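Side-chain contacts in ABC transporter, periplasmic substrate-binding protein (Thermotoga maritima, PDB 2HPG), which probably binds a solute in the periplasm and delivers it to a tripartite ATP-independent (TRAP) membrane transporter: residues A[70-74]-A[75-79]; A[105-108]-A[109-113]; A[190-194]-A[195-199]; A[282-285]-A[286-290]. One frame throughout, in Å; residues are numbered along the deposited sequence.

Contact 1: A[70-74]-A[75-79]; sequences WNTDS and ARLGM
Thr72 and Arg76 cross at about a right angle, the hydroxyl of the threonine pressing on the first two methylenes of the arginine: OG1 of Thr72 lies 3.3 Å from CB of Arg76. With OG1 anti to the backbone N of Thr72 (chi1 -174°), the hydroxyl turns to the arginine stem, while CG2 looks more distantly to Leu77 CD2. The arginine chain, bent twice beyond CG, carries its guanidinium away, and the stem rather than the charge makes the contact. Asp73 turns its carboxylate back over the start of helix 74-77. Its OD1 is met nearly head-on by Arg76 N at 2.9 Å, a side-chain N-cap bond. The backbone O of Asp73 takes the N-H of Leu77 at 3.0 Å, an almost straight bond, and Arg76 N adds a weak one. Replacing the carboxylate by the methyl of an alanine would probably leave Arg76 N without its side-chain acceptor and weaken the start of the helix. Around this turn, Trp169 touches Asp73, and Phe230 of strand 218-234 lies against Ser74 and Leu77. One residue thus stands between strand and helix and caps the helix, its negative charge probably being favourable beside the N-H groups of the first turn.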
loop_
_atom_site.group_PDB
_atom_site.type_symbol
_atom_site.label_atom_id
_atom_site.label_comp_id
_atom_site.label_asym_id
_atom_site.label_seq_id
_atom_site.Cartn_x
_atom_site.Cartn_y
_atom_site.Cartn_z
ATOM N N TRP A 70 12.269 0.036 -5.126
ATOM C CA TRP A 70 10.902 0.389 -5.473
ATOM C C TRP A 70 9.993 0.410 -4.256
ATOM O O TRP A 70 10.119 -0.414 -3.330
ATOM C CB TRP A 70 10.309 -0.586 -6.502
ATOM C CG TRP A 70 11.157 -0.787 -7.688
ATOM C CD1 TRP A 70 12.017 -1.826 -7.922
ATOM C CD2 TRP A 70 11.247 0.075 -8.828
ATOM N NE1 TRP A 70 12.648 -1.653 -9.133
ATOM C CE2 TRP A 70 12.191 -0.493 -9.710
ATOM C CE3 TRP A 70 10.635 1.279 -9.180
ATOM C CZ2 TRP A 70 12.519 0.096 -10.935
ATOM C CZ3 TRP A 70 10.965 1.870 -10.400
ATOM C CH2 TRP A 70 11.899 1.279 -11.258
ATOM N N ASN A 71 9.071 1.365 -4.292
ATOM C CA ASN A 71 7.904 1.404 -3.437
ATOM C C ASN A 71 6.880 0.491 -4.075
ATOM O O ASN A 71 6.277 0.860 -5.077
ATOM C CB ASN A 71 7.387 2.847 -3.377
ATOM C CG ASN A 71 6.034 2.982 -2.678
ATOM O OD1 ASN A 71 5.897 2.632 -1.515
ATOM N ND2 ASN A 71 5.052 3.563 -3.374
ATOM N N THR A 72 6.697 -0.707 -3.532
ATOM C CA THR A 72 5.738 -1.656 -4.115
ATOM C C THR A 72 4.748 -2.112 -3.025
ATOM O O THR A 72 4.511 -1.376 -2.075
ATOM C CB THR A 72 6.490 -2.823 -4.783
ATOM O OG1 THR A 72 5.566 -3.680 -5.462
ATOM C CG2 THR A 72 7.282 -3.607 -3.771
ATOM N N ASP A 73 4.150 -3.300 -3.161
ATOM C CA ASP A 73 3.256 -3.817 -2.121
ATOM C C ASP A 73 3.236 -5.348 -2.082
ATOM O O ASP A 73 3.869 -5.994 -2.919
ATOM C CB ASP A 73 1.862 -3.246 -2.308
ATOM C CG ASP A 73 1.248 -3.625 -3.631
ATOM O OD1 ASP A 73 1.516 -4.732 -4.152
ATOM O OD2 ASP A 73 0.464 -2.810 -4.135
ATOM N N SER A 74 2.536 -5.921 -1.097
ATOM C CA SER A 74 2.509 -7.382 -0.918
ATOM C C SER A 74 1.633 -8.078 -1.960
ATOM O O SER A 74 1.713 -9.287 -2.140
ATOM C CB SER A 74 2.091 -7.777 0.505
ATOM O OG SER A 74 0.750 -7.416 0.795
ATOM N N ALA A 75 0.805 -7.323 -2.670
ATOM C CA ALA A 75 0.068 -7.875 -3.781
ATOM C C ALA A 75 1.046 -8.214 -4.916
ATOM O O ALA A 75 0.811 -9.138 -5.691
ATOM C CB ALA A 75 -1.014 -6.903 -4.251
ATOM N N ARG A 76 2.135 -7.453 -5.006
ATOM C CA ARG A 76 3.221 -7.748 -5.947
ATOM C C ARG A 76 4.151 -8.829 -5.381
ATOM O O ARG A 76 4.351 -9.874 -5.996
ATOM C CB ARG A 76 3.994 -6.454 -6.264
ATOM C CG ARG A 76 5.345 -6.623 -6.969
ATOM C CD ARG A 76 5.209 -6.683 -8.465
ATOM N NE ARG A 76 4.947 -5.350 -9.021
ATOM C CZ ARG A 76 5.106 -5.017 -10.303
ATOM N NH1 ARG A 76 5.552 -5.911 -11.183
ATOM N NH2 ARG A 76 4.835 -3.773 -10.706
ATOM N N LEU A 77 4.697 -8.598 -4.196
ATOM C CA LEU A 77 5.625 -9.562 -3.600
ATOM C C LEU A 77 4.983 -10.932 -3.391
ATOM O O LEU A 77 5.664 -11.950 -3.406
ATOM C CB LEU A 77 6.153 -9.043 -2.273
ATOM C CG LEU A 77 6.905 -7.722 -2.386
ATOM C CD1 LEU A 77 7.447 -7.306 -1.028
ATOM C CD2 LEU A 77 8.017 -7.846 -3.417
ATOM N N GLY A 78 3.671 -10.945 -3.185
ATOM C CA GLY A 78 2.916 -12.173 -3.028
ATOM C C GLY A 78 2.866 -13.009 -4.293
ATOM O O GLY A 78 2.401 -14.152 -4.252
HETATM N N MSE A 79 3.303 -12.454 -5.425
HETATM C CA MSE A 79 3.475 -13.225 -6.655
HETATM C C MSE A 79 4.662 -14.166 -6.534
HETATM O O MSE A 79 4.742 -15.148 -7.237
HETATM C CB MSE A 79 3.741 -12.313 -7.850
HETATM C CG MSE A 79 2.589 -11.438 -8.280
HETATM SE SE MSE A 79 3.059 -10.424 -9.902
HETATM C CE MSE A 79 1.225 -9.837 -10.319
#

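Contact 2: A[105-108]-A[109-113]; sequences IEVL and KKIKQ
The carboxylate of Glu106 is met by Lys110 from above its plane, NZ of the lysine lying 38° out of it and 2.6 Å from OE2. This is an i, i+4 salt bridge along one side of helix 101-112. The other carboxylate oxygen, OE1, faces the CD methylene of Lys109, 3.9 Å away, and the two side chains cross at about a right angle. Glu106 comes to lie between the two lysines because its chain bends at chi2 (45°), bringing the carboxylate over the following turn, where Lys109 and Lys110 lie. Lys110 meets it by bending at chi2 and again at chi4. With an alanine in its place, OE2 of Glu106 would probably lose its charged mate and the carboxylate would be freer to turn. Lys109 instead stays extended beyond CG, running back along the helix until its CE lies 3.7 Å from Ile105 CG2. On the side facing helix 92-95, Val107 and Ile111 pack one turn apart, CG1 of the valine 4.0 Å from CD1 of the isoleucine, where Ile93 and Phe92 touch them in turn. Lys112 forms a salt bridge with Asp254. Under these side chains run the regular backbone bonds of the helix. A single water joins Glu106 to Lys109: it donates to OE1 of Glu106 at 2.7 Å and accepts from NZ of Lys109 at 2.8 Å.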
loop_
_atom_site.group_PDB
_atom_site.type_symbol
_atom_site.label_atom_id
_atom_site.label_comp_id
_atom_site.label_asym_id
_atom_site.label_seq_id
_atom_site.Cartn_x
_atom_site.Cartn_y
_atom_site.Cartn_z
ATOM N N ILE A 105 0.244 0.696 13.198
ATOM C CA ILE A 105 1.711 0.734 13.238
ATOM C C ILE A 105 2.285 -0.263 14.227
ATOM O O ILE A 105 3.300 -0.903 13.948
ATOM C CB ILE A 105 2.231 2.150 13.650
ATOM C CG1 ILE A 105 1.971 3.190 12.548
ATOM C CG2 ILE A 105 3.725 2.123 14.019
ATOM C CD1 ILE A 105 2.338 2.745 11.129
ATOM N N GLU A 106 1.646 -0.389 15.390
ATOM C CA GLU A 106 2.107 -1.351 16.395
ATOM C C GLU A 106 1.942 -2.788 15.917
ATOM O O GLU A 106 2.826 -3.604 16.130
ATOM C CB GLU A 106 1.416 -1.135 17.756
ATOM C CG GLU A 106 1.937 -2.077 18.870
ATOM C CD GLU A 106 3.485 -2.184 18.910
ATOM O OE1 GLU A 106 4.178 -1.138 19.011
ATOM O OE2 GLU A 106 4.006 -3.323 18.837
ATOM N N VAL A 107 0.829 -3.102 15.267
ATOM C CA VAL A 107 0.640 -4.414 14.641
ATOM C C VAL A 107 1.713 -4.727 13.583
ATOM O O VAL A 107 2.191 -5.858 13.497
ATOM C CB VAL A 107 -0.780 -4.547 14.006
ATOM C CG1 VAL A 107 -0.789 -5.484 12.813
ATOM C CG2 VAL A 107 -1.755 -5.047 15.042
ATOM N N LEU A 108 2.058 -3.729 12.771
ATOM C CA LEU A 108 3.104 -3.882 11.745
ATOM C C LEU A 108 4.445 -4.222 12.407
ATOM O O LEU A 108 5.136 -5.129 11.971
ATOM C CB LEU A 108 3.223 -2.612 10.881
ATOM C CG LEU A 108 2.040 -2.272 9.969
ATOM C CD1 LEU A 108 2.338 -1.063 9.079
ATOM C CD2 LEU A 108 1.624 -3.459 9.118
ATOM N N LYS A 109 4.790 -3.521 13.479
ATOM C CA LYS A 109 6.007 -3.860 14.248
ATOM C C LYS A 109 5.987 -5.292 14.773
ATOM O O LYS A 109 6.990 -5.990 14.703
ATOM C CB LYS A 109 6.222 -2.896 15.400
ATOM C CG LYS A 109 6.421 -1.485 14.936
ATOM C CD LYS A 109 6.620 -0.529 16.079
ATOM C CE LYS A 109 6.833 0.866 15.553
ATOM N NZ LYS A 109 6.749 1.879 16.626
ATOM N N LYS A 110 4.843 -5.736 15.279
ATOM C CA LYS A 110 4.703 -7.107 15.750
ATOM C C LYS A 110 4.801 -8.084 14.599
ATOM O O LYS A 110 5.327 -9.181 14.762
ATOM C CB LYS A 110 3.378 -7.304 16.507
ATOM C CG LYS A 110 3.373 -6.669 17.887
ATOM C CD LYS A 110 4.164 -7.521 18.912
ATOM C CE LYS A 110 4.167 -6.905 20.329
ATOM N NZ LYS A 110 4.453 -5.420 20.281
ATOM N N ILE A 111 4.278 -7.723 13.429
ATOM C CA ILE A 111 4.408 -8.622 12.283
ATOM C C ILE A 111 5.897 -8.738 11.908
ATOM O O ILE A 111 6.370 -9.825 11.596
ATOM C CB ILE A 111 3.533 -8.193 11.052
ATOM C CG1 ILE A 111 2.047 -8.440 11.345
ATOM C CG2 ILE A 111 3.937 -8.970 9.804
ATOM C CD1 ILE A 111 1.110 -7.952 10.265
ATOM N N LYS A 112 6.631 -7.633 11.990
ATOM C CA LYS A 112 8.020 -7.631 11.549
ATOM C C LYS A 112 8.877 -8.565 12.392
ATOM O O LYS A 112 9.655 -9.338 11.860
ATOM C CB LYS A 112 8.614 -6.236 11.594
ATOM C CG LYS A 112 10.018 -6.173 11.001
ATOM C CD LYS A 112 10.555 -4.766 11.076
ATOM C CE LYS A 112 12.083 -4.700 11.212
ATOM N NZ LYS A 112 12.454 -3.376 11.794
ATOM N N GLN A 113 8.719 -8.500 13.708
ATOM C CA GLN A 113 9.486 -9.373 14.588
ATOM C C GLN A 113 8.931 -10.800 14.688
ATOM O O GLN A 113 9.519 -11.638 15.360
ATOM C CB GLN A 113 9.685 -8.721 15.958
ATOM C CG GLN A 113 8.436 -8.447 16.734
ATOM C CD GLN A 113 8.638 -7.393 17.808
ATOM O OE1 GLN A 113 9.066 -6.262 17.526
ATOM N NE2 GLN A 113 8.328 -7.756 19.050
HETATM O O HOH W 1 4.395 1.327 18.010
#

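Contact 3: A[190-194]-A[195-199]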
loop_
_atom_site.group_PDB
_atom_site.type_symbol
_atom_site.label_atom_id
_atom_site.label_comp_id
_atom_site.label_asym_id
_atom_site.label_seq_id
_atom_site.Cartn_x
_atom_site.Cartn_y
_atom_site.Cartn_z
ATOM N N THR A 190 -11.933 9.198 -16.849
ATOM C CA THR A 190 -12.429 8.850 -18.199
ATOM C C THR A 190 -13.339 7.631 -18.183
ATOM O O THR A 190 -14.392 7.606 -18.841
ATOM C CB THR A 190 -11.261 8.519 -19.143
ATOM O OG1 THR A 190 -10.327 9.598 -19.155
ATOM C CG2 THR A 190 -11.745 8.261 -20.568
ATOM N N ALA A 191 -12.930 6.603 -17.443
ATOM C CA ALA A 191 -13.752 5.386 -17.334
ATOM C C ALA A 191 -15.121 5.653 -16.692
ATOM O O ALA A 191 -16.117 5.063 -17.084
ATOM C CB ALA A 191 -12.999 4.306 -16.572
ATOM N N VAL A 192 -15.171 6.549 -15.711
ATOM C CA VAL A 192 -16.436 6.933 -15.079
ATOM C C VAL A 192 -17.266 7.819 -16.030
ATOM O O VAL A 192 -18.421 7.529 -16.301
ATOM C CB VAL A 192 -16.220 7.662 -13.728
ATOM C CG1 VAL A 192 -17.565 8.031 -13.094
ATOM C CG2 VAL A 192 -15.398 6.794 -12.757
ATOM N N GLN A 193 -16.672 8.876 -16.564
ATOM C CA GLN A 193 -17.412 9.767 -17.481
ATOM C C GLN A 193 -17.952 9.029 -18.717
ATOM O O GLN A 193 -19.057 9.301 -19.179
ATOM C CB GLN A 193 -16.559 10.967 -17.919
ATOM C CG GLN A 193 -17.380 12.017 -18.686
ATOM C CD GLN A 193 -16.660 13.336 -18.904
ATOM O OE1 GLN A 193 -15.429 13.421 -18.808
ATOM N NE2 GLN A 193 -17.434 14.379 -19.244
ATOM N N THR A 194 -17.188 8.084 -19.254
ATOM C CA THR A 194 -17.653 7.303 -20.414
ATOM C C THR A 194 -18.452 6.043 -20.034
ATOM O O THR A 194 -18.810 5.249 -20.901
ATOM C CB THR A 194 -16.470 6.898 -21.293
ATOM O OG1 THR A 194 -15.554 6.116 -20.522
ATOM C CG2 THR A 194 -15.758 8.132 -21.853
ATOM N N ARG A 195 -18.707 5.863 -18.738
ATOM C CA ARG A 195 -19.552 4.781 -18.215
ATOM C C ARG A 195 -18.984 3.368 -18.427
ATOM O O ARG A 195 -19.743 2.398 -18.488
ATOM C CB ARG A 195 -20.982 4.898 -18.785
ATOM C CG ARG A 195 -21.475 6.333 -18.767
ATOM C CD ARG A 195 -22.949 6.487 -18.568
ATOM N NE ARG A 195 -23.700 6.333 -19.805
ATOM C CZ ARG A 195 -23.723 7.218 -20.807
ATOM N NH1 ARG A 195 -23.005 8.346 -20.750
ATOM N NH2 ARG A 195 -24.463 6.960 -21.892
ATOM N N ALA A 196 -17.662 3.253 -18.538
ATOM C CA ALA A 196 -17.005 1.945 -18.609
ATOM C C ALA A 196 -16.939 1.291 -17.224
ATOM O O ALA A 196 -16.907 0.066 -17.113
ATOM C CB ALA A 196 -15.604 2.076 -19.239
ATOM N N VAL A 197 -16.909 2.108 -16.166
ATOM C CA VAL A 197 -17.015 1.633 -14.777
ATOM C C VAL A 197 -18.046 2.461 -14.001
ATOM O O VAL A 197 -18.427 3.558 -14.434
ATOM C CB VAL A 197 -15.650 1.653 -13.998
ATOM C CG1 VAL A 197 -14.605 0.790 -14.709
ATOM C CG2 VAL A 197 -15.144 3.070 -13.797
ATOM N N ASP A 198 -18.480 1.933 -12.857
ATOM C CA ASP A 198 -19.497 2.589 -12.030
ATOM C C ASP A 198 -18.886 3.342 -10.852
ATOM O O ASP A 198 -19.529 4.211 -10.251
ATOM C CB ASP A 198 -20.478 1.571 -11.474
ATOM C CG ASP A 198 -21.227 0.844 -12.546
ATOM O OD1 ASP A 198 -21.737 1.516 -13.466
ATOM O OD2 ASP A 198 -21.333 -0.402 -12.454
ATOM N N GLY A 199 -17.650 3.006 -10.515
ATOM C CA GLY A 199 -16.988 3.626 -9.369
ATOM C C GLY A 199 -15.596 3.084 -9.159
ATOM O O GLY A 199 -15.034 2.397 -10.019
HETATM O O HOH W 2 -20.247 6.274 -14.738
#
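Val197 CG2 is the meeting point of the apolar contacts, lying 3.7 Å from Ala191 CB and 3.9 Å from Val192 CG2. The two valines cross at about a right angle, methyl against methyl. With CG1 of Val197 anti to the carbonyl carbon (chi1 -58°), CG2 is left between the backbone N and the carbonyl carbon, turned to the helix. Beside it, the CB atoms of Ala191 and Ala196 stand 4.3 Å apart. Backbone bonds hold these groups in place. The carbonyl O of Ala191 accepts from Val197 N at 3.2 Å and, weakly, from Ala196 N, while Val192 O takes the N-H of Arg195, which comes from well above the carbonyl plane. Together with the positive phi of Arg195 (66°), the bonds from Ala196 N to Ala191 O and from Arg195 N to Val192 O make this a Schellman motif closing helix 188-193, and the chain leaves the helix there for strand 199-202. The motif brings Ala196 and Val197 back over the last helical turn. Within that turn, Thr190 O is gripped twice by Thr194, through its N and through OG1 at 2.5 Å, the two donors approaching from opposite faces of the carbonyl plane. A water donates to Val192 O and, at longer range, to Val197 O, linking helix end and loop. Further out, Val183 lies against Val197, Val215 and Leu216 against Val192, and Arg160 binds both Arg195 O and the carboxylate of Asp198.

Contact 4: A[282-285]-A[286-290]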
loop_
_atom_site.group_PDB
_atom_site.type_symbol
_atom_site.label_atom_id
_atom_site.label_comp_id
_atom_site.label_asym_id
_atom_site.label_seq_id
_atom_site.Cartn_x
_atom_site.Cartn_y
_atom_site.Cartn_z
ATOM N N ALA A 282 -21.131 13.259 -0.778
ATOM C CA ALA A 282 -21.864 12.709 0.346
ATOM C C ALA A 282 -21.080 11.567 0.946
ATOM O O ALA A 282 -20.770 10.608 0.254
ATOM C CB ALA A 282 -23.211 12.200 -0.108
ATOM N N VAL A 283 -20.753 11.677 2.229
ATOM C CA VAL A 283 -20.032 10.621 2.943
ATOM C C VAL A 283 -21.025 9.738 3.648
ATOM O O VAL A 283 -21.871 10.240 4.372
ATOM C CB VAL A 283 -19.075 11.216 3.978
ATOM C CG1 VAL A 283 -18.415 10.120 4.799
ATOM C CG2 VAL A 283 -18.041 12.036 3.278
ATOM N N ILE A 284 -20.943 8.423 3.423
ATOM C CA ILE A 284 -21.666 7.442 4.213
ATOM C C ILE A 284 -20.710 6.980 5.307
ATOM O O ILE A 284 -19.763 6.260 5.022
ATOM C CB ILE A 284 -22.100 6.239 3.372
ATOM C CG1 ILE A 284 -22.860 6.707 2.123
ATOM C CG2 ILE A 284 -22.958 5.314 4.201
ATOM C CD1 ILE A 284 -24.095 7.528 2.424
ATOM N N PRO A 285 -20.915 7.441 6.557
ATOM C CA PRO A 285 -19.925 7.202 7.601
ATOM C C PRO A 285 -19.848 5.735 7.972
ATOM O O PRO A 285 -20.776 4.979 7.687
ATOM C CB PRO A 285 -20.437 8.016 8.806
ATOM C CG PRO A 285 -21.657 8.699 8.375
ATOM C CD PRO A 285 -22.082 8.193 7.052
ATOM N N ALA A 286 -18.745 5.347 8.600
ATOM C CA ALA A 286 -18.502 3.943 8.940
ATOM C C ALA A 286 -19.632 3.397 9.810
ATOM O O ALA A 286 -20.163 2.307 9.561
ATOM C CB ALA A 286 -17.131 3.788 9.644
ATOM N N SER A 287 -20.042 4.185 10.801
ATOM C CA SER A 287 -21.116 3.803 11.720
ATOM C C SER A 287 -22.444 3.479 11.049
ATOM O O SER A 287 -23.285 2.816 11.651
ATOM C CB SER A 287 -21.326 4.909 12.747
ATOM O OG SER A 287 -21.818 6.080 12.121
ATOM N N GLU A 288 -22.647 3.930 9.813
ATOM C CA GLU A 288 -23.837 3.578 9.053
ATOM C C GLU A 288 -23.666 2.328 8.192
ATOM O O GLU A 288 -24.580 1.941 7.453
ATOM C CB GLU A 288 -24.202 4.709 8.110
ATOM C CG GLU A 288 -24.733 5.943 8.782
ATOM C CD GLU A 288 -25.376 6.898 7.780
ATOM O OE1 GLU A 288 -25.831 6.443 6.696
ATOM O OE2 GLU A 288 -25.424 8.112 8.083
ATOM N N ILE A 289 -22.489 1.722 8.240
ATOM C CA ILE A 289 -22.174 0.631 7.330
ATOM C C ILE A 289 -22.058 -0.651 8.120
ATOM O O ILE A 289 -21.514 -0.669 9.221
ATOM C CB ILE A 289 -20.880 0.929 6.533
ATOM C CG1 ILE A 289 -21.119 2.150 5.621
ATOM C CG2 ILE A 289 -20.461 -0.284 5.719
ATOM C CD1 ILE A 289 -19.877 2.743 4.980
ATOM N N ASP A 290 -22.588 -1.720 7.538
ATOM C CA ASP A 290 -22.505 -3.038 8.137
ATOM C C ASP A 290 -21.105 -3.619 7.894
ATOM O O ASP A 290 -20.944 -4.457 7.026
ATOM C CB ASP A 290 -23.568 -3.934 7.505
ATOM C CG ASP A 290 -23.790 -5.199 8.289
ATOM O OD1 ASP A 290 -23.050 -5.437 9.274
ATOM O OD2 ASP A 290 -24.724 -5.949 7.922
#
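Ile284 and Ile289 make the apolar part of the contact, crossing at about a right angle with CG2 of the first 3.9 Å from CG1 of the second. Ile284 points its CG2 this way because that branch is anti to the backbone N, while CG1 stands beside that N, anti to the carbonyl carbon (chi1 -52°). The end of Ile289 reaches further, its CD1 lying 3.5 Å from the carbonyl O of Ile284. Both isoleucines are buried: Ser220 and Pro149 touch Ile284, and Thr222 touches Ile289.

Across the two segments the hydrogen bond is between backbone atoms. Glu288 N donates to Pro285 O at 3.0 Å from above the carbonyl plane, an i, i+3 bond that opens the short 3-10 segment 286-288, through which strand 282-284 turns toward helix 291-305. Ile289 N continues the pattern with Ala286 O at 2.7 Å. Side chains accept two weak bonds nearby: OD1 of Asp290, the N-cap of helix 291-305, from Ala293 N, and OE1 of Glu221 from Ala286 N.

A second kind of packing sets a charged side chain against the proline ring. The Glu288 chain, extended beyond CG, crosses obliquely over Pro285, and its OE2 is 3.5 Å from CD of the proline. The other carboxylate oxygen, OE1, sits 4.0 Å from Ile284 CG2 and makes a long, weak ion pair with Arg151. Both oxygens thus lie near apolar carbon, while Arg151 answers the charge loosely.

The four contacts follow one another along the chain and none touches another. Contacts 1 and 2 are the nearest pair, with closest atoms about 9 Å apart and centres 18 Å apart, and Met87 bridges them by touching Ser74 of contact 1 and Leu108 and Ile111 of contact 2. Strand 218-234 joins contacts 1 and 4 within one sheet, although their centres are 30 Å apart. Contacts 2 and 3 lie on opposite sides of the chain's centre, 38 Å between centres. Contact 1, 9 Å from the chain's centre, is the most central. Contacts 3 and 4 both lie well away from it, their nearest atoms about 12 Å apart.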